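Local coordinates for putative ABC transporter, periplasmic binding protein, amino acid (Neisseria gonorrhoeae, PDB 2YLN) that probably serves as a periplasmic receptor that captures L-cystine between its lobes and hands it to an ABC importer, at residues Ala110-Gly115 against Ala133-Ser138; Leu198-Arg203 against Pro222-Lys227. The protein carries 1 engineered substitution. One frame throughout, in Å; residues are numbered along the deposited sequence.

In the fold
Both segments of contact 1 precede those of contact 2 in the sequence, and the two contacts lie on opposite sides of the chain's centre, with their own centres about 34 Å apart and their nearest atoms about 22 Å apart. Both reach the same mixed sheet: in contact 1, helix 108-114 meets the junction of helix 129-134 with strand 135-137, which pairs with strand 238-245; in contact 2, the end of helix 192-200 meets the start of strand 226-231, which pairs with strand 142-151. Strands 142-151 and 238-245 also pair with each other. This fits the two-lobed fold of solute-binding proteins, with one contact in each lobe and the bound cysteines in the cleft between them.

Contact 1: residues Ala110-Gly115 against Ala133-Ser138; sequences AGLKAG and ATFDKS
The carbonyl O of Leu-112 takes two donors, Gly-115 N at 3.3 Å and, from strand 238-245, the side-chain amide ND2 of Asn-245. The first bond belongs to the Schellman motif that closes helix 108-114; Gly-115 suits this place because its positive phi of 83° would press a CB against the preceding carbonyl. On the same residue, the leucine side chain faces Phe-135, and the two approach from opposite directions. With CG anti to the backbone N (chi1 -178°), the isobutyl group extends from the helix, and its CD2 methyl lies 3.5 Å from Phe-135 CE1 and 3.6 Å from Phe-135 CD1, meeting the ring obliquely. Lys-113 N comes near the plane of the ring at its edge, 4.3 Å from Phe-135 CE1. One face is covered from within its own segment, where the methyl CG2 of Thr-134 sits 3.6 Å above the plane of the Phe-135 ring, over its centre. Threonine suits the place because its methyl can cover the ring while its OG1 hydrogen-bonds back to Glu-130 O in helix 129-134. The aliphatic part of the Lys-113 side chain adds a loose contact, CD 4.3 Å from Thr-134 CG2. Ile-243 touches both Leu-112 and Phe-135, completing an apolar layer typical of helix-against-sheet packing in an alpha/beta lobe of a solute-binding protein; helix 129-134 also carries the pocket residue Arg-131.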
loop_
_atom_site.group_PDB
_atom_site.type_symbol
_atom_site.label_atom_id
_atom_site.label_comp_id
_atom_site.label_asym_id
_atom_site.label_seq_id
_atom_site.Cartn_x
_atom_site.Cartn_y
_atom_site.Cartn_z
ATOM N N ALA A 110 -6.982 -11.526 2.376
ATOM C CA ALA A 110 -7.412 -12.883 2.577
ATOM C C ALA A 110 -6.273 -13.733 3.141
ATOM O O ALA A 110 -6.460 -14.592 4.016
ATOM C CB ALA A 110 -7.981 -13.474 1.286
ATOM N N GLY A 111 -5.091 -13.545 2.602
ATOM C CA GLY A 111 -3.925 -14.241 3.063
ATOM C C GLY A 111 -3.593 -13.957 4.505
ATOM O O GLY A 111 -3.243 -14.862 5.277
ATOM N N LEU A 112 -3.700 -12.699 4.915
ATOM C CA LEU A 112 -3.440 -12.350 6.290
ATOM C C LEU A 112 -4.414 -13.093 7.196
ATOM O O LEU A 112 -4.022 -13.707 8.176
ATOM C CB LEU A 112 -3.539 -10.828 6.483
ATOM C CG LEU A 112 -3.227 -10.343 7.912
ATOM C CD1 LEU A 112 -1.861 -10.757 8.363
ATOM C CD2 LEU A 112 -3.403 -8.851 7.976
ATOM N N LYS A 113 -5.692 -13.063 6.844
ATOM C CA LYS A 113 -6.712 -13.704 7.581
ATOM C C LYS A 113 -6.546 -15.262 7.657
ATOM O O LYS A 113 -6.944 -15.893 8.634
ATOM C CB LYS A 113 -8.088 -13.303 6.984
ATOM C CG LYS A 113 -9.263 -13.755 7.824
ATOM C CD LYS A 113 -10.622 -13.067 7.264
ATOM C CE LYS A 113 -11.831 -13.418 7.983
ATOM N NZ LYS A 113 -11.932 -14.634 7.295
ATOM N N ALA A 114 -5.998 -15.868 6.615
ATOM C CA ALA A 114 -5.823 -17.309 6.481
ATOM C C ALA A 114 -4.461 -17.731 6.888
ATOM O O ALA A 114 -4.154 -18.907 6.786
ATOM C CB ALA A 114 -6.127 -17.746 5.042
ATOM N N GLY A 115 -3.617 -16.873 7.415
ATOM C CA GLY A 115 -2.266 -17.310 7.885
ATOM C C GLY A 115 -1.178 -17.430 6.886
ATOM O O GLY A 115 -0.212 -18.179 7.181
ATOM N N ALA A 133 -13.027 -4.252 11.616
ATOM C CA ALA A 133 -13.531 -5.281 12.502
ATOM C C ALA A 133 -12.579 -6.458 12.624
ATOM O O ALA A 133 -12.744 -7.291 13.551
ATOM C CB ALA A 133 -14.880 -5.792 11.942
ATOM N N THR A 134 -11.648 -6.622 11.678
ATOM C CA THR A 134 -10.878 -7.823 11.559
ATOM C C THR A 134 -9.413 -7.668 11.932
ATOM O O THR A 134 -8.806 -8.610 12.464
ATOM C CB THR A 134 -10.954 -8.348 10.090
ATOM O OG1 THR A 134 -12.333 -8.534 9.748
ATOM C CG2 THR A 134 -10.240 -9.669 9.908
ATOM N N PHE A 135 -8.838 -6.496 11.660
ATOM C CA PHE A 135 -7.412 -6.282 11.758
ATOM C C PHE A 135 -7.070 -5.132 12.688
ATOM O O PHE A 135 -7.906 -4.262 12.933
ATOM C CB PHE A 135 -6.784 -5.992 10.413
ATOM C CG PHE A 135 -7.086 -7.040 9.356
ATOM C CD1 PHE A 135 -6.610 -8.342 9.486
ATOM C CD2 PHE A 135 -7.820 -6.730 8.240
ATOM C CE1 PHE A 135 -6.863 -9.328 8.504
ATOM C CE2 PHE A 135 -8.119 -7.674 7.289
ATOM C CZ PHE A 135 -7.628 -8.945 7.419
ATOM N N ASP A 136 -5.845 -5.138 13.205
ATOM C CA ASP A 136 -5.268 -3.991 13.856
ATOM C C ASP A 136 -4.113 -3.470 12.998
ATOM O O ASP A 136 -3.502 -4.179 12.195
ATOM C CB ASP A 136 -4.685 -4.385 15.228
ATOM C CG ASP A 136 -5.735 -4.675 16.257
ATOM O OD1 ASP A 136 -6.809 -4.043 16.200
ATOM O OD2 ASP A 136 -5.501 -5.515 17.117
ATOM N N LYS A 137 -3.851 -2.170 13.118
ATOM C CA LYS A 137 -2.807 -1.457 12.396
ATOM C C LYS A 137 -1.869 -0.800 13.401
ATOM O O LYS A 137 -2.285 -0.207 14.381
ATOM C CB LYS A 137 -3.453 -0.376 11.521
ATOM C CG LYS A 137 -2.528 0.402 10.658
ATOM C CD LYS A 137 -3.242 1.572 9.946
ATOM C CE LYS A 137 -3.522 2.750 10.865
ATOM N NZ LYS A 137 -4.185 3.891 10.162
ATOM N N SER A 138 -0.568 -0.939 13.151
ATOM C CA SER A 138 0.426 -0.200 13.935
ATOM C C SER A 138 0.255 1.303 13.780
ATOM O O SER A 138 -0.429 1.800 12.891
ATOM C CB SER A 138 1.813 -0.580 13.426
ATOM O OG SER A 138 2.129 -0.044 12.160
#

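Contact 2: residues Leu198-Arg203 against Pro222-Lys227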
loop_
_atom_site.group_PDB
_atom_site.type_symbol
_atom_site.label_atom_id
_atom_site.label_comp_id
_atom_site.label_asym_id
_atom_site.label_seq_id
_atom_site.Cartn_x
_atom_site.Cartn_y
_atom_site.Cartn_z
ATOM N N LEU A 198 -3.955 0.015 -19.534
ATOM C CA LEU A 198 -5.285 -0.018 -20.128
ATOM C C LEU A 198 -5.716 1.379 -20.525
ATOM O O LEU A 198 -6.176 1.609 -21.652
ATOM C CB LEU A 198 -6.316 -0.652 -19.207
ATOM C CG LEU A 198 -6.217 -2.154 -18.954
ATOM C CD1 LEU A 198 -5.998 -2.922 -20.227
ATOM C CD2 LEU A 198 -5.152 -2.533 -17.987
ATOM N N ILE A 199 -5.512 2.369 -19.655
ATOM C CA ILE A 199 -5.937 3.730 -20.015
ATOM C C ILE A 199 -5.168 4.285 -21.169
ATOM O O ILE A 199 -5.735 4.867 -22.089
ATOM C CB ILE A 199 -5.834 4.637 -18.761
ATOM C CG1 ILE A 199 -6.728 4.118 -17.634
ATOM C CG2 ILE A 199 -6.201 6.082 -19.144
ATOM C CD1 ILE A 199 -6.472 4.838 -16.286
ATOM N N GLU A 200 -3.867 4.028 -21.193
ATOM C CA GLU A 200 -3.046 4.427 -22.310
ATOM C C GLU A 200 -3.506 3.872 -23.627
ATOM O O GLU A 200 -3.403 4.537 -24.695
ATOM C CB GLU A 200 -1.558 4.059 -22.082
ATOM C CG GLU A 200 -0.920 4.772 -20.934
ATOM C CD GLU A 200 0.146 4.069 -20.179
ATOM O OE1 GLU A 200 0.607 2.999 -20.585
ATOM O OE2 GLU A 200 0.571 4.706 -19.140
ATOM N N GLN A 201 -3.969 2.643 -23.614
ATOM C CA GLN A 201 -4.425 1.923 -24.780
ATOM C C GLN A 201 -5.907 2.146 -25.101
ATOM O O GLN A 201 -6.407 1.553 -26.029
ATOM C CB GLN A 201 -4.088 0.427 -24.593
ATOM C CG GLN A 201 -2.643 0.150 -24.629
ATOM C CD GLN A 201 -2.269 -1.284 -24.365
ATOM O OE1 GLN A 201 -3.089 -2.027 -23.835
ATOM N NE2 GLN A 201 -1.022 -1.686 -24.773
ATOM N N LYS A 202 -6.559 2.979 -24.312
ATOM C CA LYS A 202 -7.996 3.292 -24.457
ATOM C C LYS A 202 -8.855 2.027 -24.305
ATOM O O LYS A 202 -9.975 1.941 -24.795
ATOM C CB LYS A 202 -8.254 4.124 -25.743
ATOM C CG LYS A 202 -7.397 5.427 -25.784
ATOM C CD LYS A 202 -7.648 6.251 -27.075
ATOM C CE LYS A 202 -6.827 7.526 -27.108
ATOM N NZ LYS A 202 -7.137 8.384 -28.327
ATOM N N ARG A 203 -8.398 1.106 -23.458
ATOM C CA ARG A 203 -9.118 -0.093 -23.056
ATOM C C ARG A 203 -9.847 0.087 -21.730
ATOM O O ARG A 203 -10.637 -0.769 -21.341
ATOM C CB ARG A 203 -8.191 -1.319 -23.031
ATOM C CG ARG A 203 -7.568 -1.622 -24.437
ATOM C CD ARG A 203 -6.951 -2.958 -24.490
ATOM N NE ARG A 203 -5.811 -3.043 -23.725
ATOM C CZ ARG A 203 -5.483 -4.108 -22.964
ATOM N NH1 ARG A 203 -6.343 -5.012 -22.566
ATOM N NH2 ARG A 203 -4.317 -4.123 -22.396
ATOM N N PRO A 222 6.947 9.908 -18.935
ATOM C CA PRO A 222 6.603 11.347 -18.858
ATOM C C PRO A 222 5.711 11.838 -19.955
ATOM O O PRO A 222 5.368 13.015 -19.975
ATOM C CB PRO A 222 7.980 12.033 -18.927
ATOM C CG PRO A 222 8.740 11.072 -19.735
ATOM C CD PRO A 222 8.374 9.720 -19.235
ATOM N N ASN A 223 5.528 10.996 -20.985
ATOM C CA ASN A 223 4.619 11.350 -22.066
ATOM C C ASN A 223 3.632 10.163 -22.275
ATOM O O ASN A 223 3.373 9.742 -23.387
ATOM C CB ASN A 223 5.351 11.742 -23.303
ATOM C CG ASN A 223 5.962 10.576 -23.990
ATOM O OD1 ASN A 223 6.360 9.632 -23.384
ATOM N ND2 ASN A 223 6.135 10.719 -25.322
ATOM N N ALA A 224 3.127 9.596 -21.150
ATOM C CA ALA A 224 2.270 8.369 -21.152
ATOM C C ALA A 224 0.916 8.581 -21.804
ATOM O O ALA A 224 0.293 7.600 -22.266
ATOM C CB ALA A 224 2.134 7.887 -19.731
ATOM N N GLY A 225 0.420 9.790 -21.854
ATOM C CA GLY A 225 -0.947 10.129 -22.345
ATOM C C GLY A 225 -2.026 10.107 -21.319
ATOM O O GLY A 225 -3.200 10.140 -21.711
ATOM N N VAL A 226 -1.638 10.105 -20.027
ATOM C CA VAL A 226 -2.575 10.096 -18.935
ATOM C C VAL A 226 -2.198 11.180 -17.974
ATOM O O VAL A 226 -1.076 11.639 -17.930
ATOM C CB VAL A 226 -2.598 8.742 -18.216
ATOM C CG1 VAL A 226 -2.967 7.610 -19.165
ATOM C CG2 VAL A 226 -1.311 8.495 -17.443
ATOM N N LYS A 227 -3.175 11.568 -17.166
ATOM C CA LYS A 227 -2.995 12.636 -16.184
ATOM C C LYS A 227 -3.882 12.468 -14.984
ATOM O O LYS A 227 -4.944 11.814 -15.023
ATOM C CB LYS A 227 -3.249 13.987 -16.820
ATOM C CG LYS A 227 -4.597 14.077 -17.421
ATOM C CD LYS A 227 -5.007 15.491 -17.844
ATOM C CE LYS A 227 -6.547 15.652 -18.016
ATOM N NZ LYS A 227 -7.365 14.770 -18.971
#
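The backbones come closest where Glu-200 CA and Gly-225 CA stand 6.1 Å apart. Helix 192-200 is closed by a Schellman motif with Lys-202 at positive phi, and Gly-225 (phi 89°) bends the chain just before strand 226-231, at angles that would jam a CB against the carbonyl O of Ala-224. Next to Gly-225 along the chain, Val-226 CG1 packs on Ile-199 CG2 at 3.6 Å, the two side chains crossing at about a right angle; both are beta-branched, which puts a methyl close to the backbone where helix and strand meet. His-151 and Val-149 of strand 142-151 touch Ile-199 and Val-226 respectively, so this is the helix-on-sheet packing of an alpha/beta lobe; strand 226-231 pairs antiparallel with 142-151. Glu-200 leans across the turn: its CG is 3.4 Å from Ala-224 O and 3.9 Å from Val-226 CG1. A bend at chi2 (148°) brings the carboxylate up to the methyl of Ala-224, whose CB is 3.6 Å from Glu-200 OE2. That oxygen hydrogen-bonds to Tyr-217 OH of helix 211-220. Beyond the helix end, Arg-203 presents NE and NH2 together to the single oxygen OE1 of Gln-201 (2.9 and 2.8 Å), which lies in the guanidinium plane.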